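Local coordinates for coronin (PDB 4OZU), which probably binds actin filaments as a member of the WD-repeat coronin family and is represented here by its WD40 domain, at residues A[92-97]-A[136-141]. Numbering follows the deposited sequence.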
ATOM      1  N   ARG A  92     -10.258 -10.743  -7.077  1.00 25.57           N
ATOM      2  CA  ARG A  92      -8.933 -11.265  -7.365  1.00 28.56           C
ATOM      3  C   ARG A  92      -8.402 -10.893  -8.743  1.00 28.57           C
ATOM      4  O   ARG A  92      -7.187 -10.839  -8.949  1.00 24.41           O
ATOM      5  CB  ARG A  92      -8.944 -12.784  -7.238  1.00 36.00           C
ATOM      6  CG  ARG A  92      -7.571 -13.385  -7.362  1.00 57.74           C
ATOM      7  CD  ARG A  92      -7.290 -14.356  -6.250  1.00 75.24           C
ATOM      8  NE  ARG A  92      -7.734 -15.704  -6.594  1.00 75.80           N
ATOM      9  CZ  ARG A  92      -8.641 -16.405  -5.916  1.00101.24           C
ATOM     10  NH1 ARG A  92      -9.227 -15.909  -4.831  1.00 95.58           N
ATOM     11  NH2 ARG A  92      -8.960 -17.624  -6.325  1.00 64.18           N
ATOM     12  N   ASP A  93      -9.314 -10.650  -9.678  1.00 28.65           N
ATOM     13  CA  ASP A  93      -8.947 -10.417 -11.072  1.00 25.82           C
ATOM     14  C   ASP A  93      -8.924  -8.937 -11.440  1.00 24.46           C
ATOM     15  O   ASP A  93      -8.656  -8.590 -12.591  1.00 26.71           O
ATOM     16  CB  ASP A  93      -9.913 -11.163 -12.001  1.00 30.79           C
ATOM     17  CG  ASP A  93     -11.374 -10.853 -11.715  1.00 38.53           C
ATOM     18  OD1 ASP A  93     -11.687 -10.310 -10.629  1.00 36.46           O
ATOM     19  OD2 ASP A  93     -12.221 -11.174 -12.577  1.00 35.30           O
ATOM     20  N   ILE A  94      -9.192  -8.071 -10.466  1.00 21.29           N
ATOM     21  CA  ILE A  94      -9.325  -6.640 -10.720  1.00 21.95           C
ATOM     22  C   ILE A  94      -8.169  -5.842 -10.132  1.00 23.19           C
ATOM     23  O   ILE A  94      -7.792  -6.013  -8.975  1.00 22.73           O
ATOM     24  CB  ILE A  94     -10.651  -6.098 -10.143  1.00 25.68           C
ATOM     25  CG1 ILE A  94     -11.846  -6.784 -10.814  1.00 28.79           C
ATOM     26  CG2 ILE A  94     -10.747  -4.581 -10.301  1.00 24.26           C
ATOM     27  CD1 ILE A  94     -11.961  -6.538 -12.311  1.00 42.98           C
ATOM     28  N   LEU A  95      -7.609  -4.953 -10.938  1.00 22.04           N
ATOM     29  CA  LEU A  95      -6.595  -4.046 -10.439  1.00 18.26           C
ATOM     30  C   LEU A  95      -6.685  -2.718 -11.161  1.00 23.57           C
ATOM     31  O   LEU A  95      -7.348  -2.601 -12.198  1.00 25.44           O
ATOM     32  CB  LEU A  95      -5.195  -4.647 -10.603  1.00 24.18           C
ATOM     33  CG  LEU A  95      -4.708  -4.898 -12.033  1.00 19.97           C
ATOM     34  CD1 LEU A  95      -3.196  -4.884 -12.063  1.00 25.95           C
ATOM     35  CD2 LEU A  95      -5.220  -6.231 -12.581  1.00 23.00           C
ATOM     36  N   ALA A  96      -6.008  -1.726 -10.596  1.00 20.96           N
ATOM     37  CA  ALA A  96      -5.962  -0.394 -11.173  1.00 20.65           C
ATOM     38  C   ALA A  96      -4.530   0.091 -11.349  1.00 19.61           C
ATOM     39  O   ALA A  96      -3.671  -0.154 -10.510  1.00 21.55           O
ATOM     40  CB  ALA A  96      -6.730   0.575 -10.302  1.00 22.02           C
ATOM     41  N   THR A  97      -4.289   0.807 -12.442  1.00 24.03           N
ATOM     42  CA  THR A  97      -3.018   1.480 -12.643  1.00 24.21           C
ATOM     43  C   THR A  97      -3.245   2.973 -12.824  1.00 24.52           C
ATOM     44  O   THR A  97      -4.236   3.395 -13.419  1.00 24.34           O
ATOM     45  CB  THR A  97      -2.261   0.952 -13.872  1.00 27.36           C
ATOM     46  OG1 THR A  97      -3.052   1.164 -15.047  1.00 28.09           O
ATOM     47  CG2 THR A  97      -1.943  -0.522 -13.725  1.00 26.92           C
ATOM     48  N   ALA A 136      -3.380   5.431  -7.103  1.00 20.11           N
ATOM     49  CA  ALA A 136      -4.697   4.875  -7.345  1.00 19.55           C
ATOM     50  C   ALA A 136      -4.960   3.888  -6.217  1.00 19.65           C
ATOM     51  O   ALA A 136      -4.387   2.801  -6.196  1.00 23.92           O
ATOM     52  CB  ALA A 136      -4.771   4.198  -8.694  1.00 23.88           C
ATOM     53  N   GLU A 137      -5.814   4.289  -5.282  1.00 20.54           N
ATOM     54  CA  GLU A 137      -6.058   3.515  -4.068  1.00 21.75           C
ATOM     55  C   GLU A 137      -7.530   3.148  -3.900  1.00 17.52           C
ATOM     56  O   GLU A 137      -8.418   4.009  -3.929  1.00 18.96           O
ATOM     57  CB  GLU A 137      -5.585   4.297  -2.842  1.00 23.31           C
ATOM     58  CG  GLU A 137      -4.072   4.455  -2.743  1.00 24.96           C
ATOM     59  CD  GLU A 137      -3.372   3.253  -2.129  1.00 37.28           C
ATOM     60  OE1 GLU A 137      -4.051   2.392  -1.531  1.00 31.51           O
ATOM     61  OE2 GLU A 137      -2.130   3.177  -2.240  1.00 31.68           O
ATOM     62  N   TRP A 138      -7.767   1.859  -3.701  1.00 20.29           N
ATOM     63  CA  TRP A 138      -9.109   1.342  -3.505  1.00 19.77           C
ATOM     64  C   TRP A 138      -9.579   1.531  -2.076  1.00 22.55           C
ATOM     65  O   TRP A 138      -8.827   1.292  -1.128  1.00 20.40           O
ATOM     66  CB  TRP A 138      -9.161  -0.150  -3.824  1.00 19.46           C
ATOM     67  CG  TRP A 138      -8.831  -0.533  -5.219  1.00 19.52           C
ATOM     68  CD1 TRP A 138      -7.626  -0.970  -5.691  1.00 23.19           C
ATOM     69  CD2 TRP A 138      -9.735  -0.576  -6.324  1.00 18.06           C
ATOM     70  NE1 TRP A 138      -7.723  -1.268  -7.032  1.00 21.56           N
ATOM     71  CE2 TRP A 138      -9.007  -1.034  -7.442  1.00 22.50           C
ATOM     72  CE3 TRP A 138     -11.091  -0.269  -6.479  1.00 22.59           C
ATOM     73  CZ2 TRP A 138      -9.589  -1.193  -8.693  1.00 23.43           C
ATOM     74  CZ3 TRP A 138     -11.664  -0.417  -7.730  1.00 21.60           C
ATOM     75  CH2 TRP A 138     -10.914  -0.876  -8.819  1.00 22.93           C
ATOM     76  N   ASN A 139     -10.841   1.912  -1.931  1.00 18.34           N
ATOM     77  CA  ASN A 139     -11.484   1.939  -0.633  1.00 17.49           C
ATOM     78  C   ASN A 139     -11.480   0.533  -0.033  1.00 22.16           C
ATOM     79  O   ASN A 139     -11.866  -0.419  -0.705  1.00 19.36           O
ATOM     80  CB  ASN A 139     -12.909   2.470  -0.766  1.00 16.91           C
ATOM     81  CG  ASN A 139     -13.544   2.763   0.572  1.00 19.87           C
ATOM     82  OD1 ASN A 139     -13.724   1.865   1.401  1.00 19.88           O
ATOM     83  ND2 ASN A 139     -13.882   4.026   0.795  1.00 20.87           N
ATOM     84  N   PRO A 140     -11.038   0.396   1.225  1.00 20.33           N
ATOM     85  CA  PRO A 140     -10.920  -0.939   1.828  1.00 16.37           C
ATOM     86  C   PRO A 140     -12.245  -1.528   2.294  1.00 17.41           C
ATOM     87  O   PRO A 140     -12.269  -2.701   2.651  1.00 19.18           O
ATOM     88  CB  PRO A 140      -9.999  -0.695   3.026  1.00 21.56           C
ATOM     89  CG  PRO A 140     -10.275   0.711   3.414  1.00 22.21           C
ATOM     90  CD  PRO A 140     -10.520   1.447   2.124  1.00 20.00           C
ATOM     91  N   ALA A 141     -13.321  -0.744   2.286  1.00 17.18           N
ATOM     92  CA  ALA A 141     -14.611  -1.220   2.783  1.00 18.74           C
ATOM     93  C   ALA A 141     -15.697  -1.228   1.717  1.00 21.67           C
ATOM     94  O   ALA A 141     -16.680  -1.959   1.841  1.00 22.17           O
ATOM     95  CB  ALA A 141     -15.055  -0.376   3.954  1.00 24.74           C
TER
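Two neighbouring blades of the WD40 beta-propeller meet here, the segment 92-97 on strand 94-99 of one four-stranded antiparallel sheet and 136-141 on strand 133-138, the first, innermost strand of the next blade. The strand axes of the short segments come within 7.3 Å at 150°, and no hydrogen bond links the two segments, which meet through apolar side chains.

W138 takes part in three of the four residue pairs. From CB its CG lies anti to the carbonyl carbon and beside the backbone N (chi1 -62°), and the indole extends toward the other strand with its six-membered ring leading. NE1 passes 3.9 Å from A96 CB, but its polar partner is the backbone O of N86 on strand 82-87, which pairs with strand 94-99 in the same blade; the indole N-H is thereby satisfied across the blade boundary. CE2 is also near the A96 methyl, and CZ2 comes closest, 3.7 Å from A96 CB. At the ring edge, near its plane, CZ2 meets L95 C at 4.1 Å. CG2 of I94 sits 3.9 Å from CZ2, with CH2 almost as close. Both methyls approach obliquely, so the indole is wedged against the strand rather than stacked on it.

I94 presents that branch because CG2 is anti to its backbone N, while CG1 sits beside N; its side chain crosses W138 at about a right angle. The backbone N and O of A136 are gripped by the D84 and N86 side chains of the 92-97 blade, and L146 of strand 145-150 touches both A96 and W138. Beyond the indole, A96 CB and A136 CB lie 4.4 Å apart.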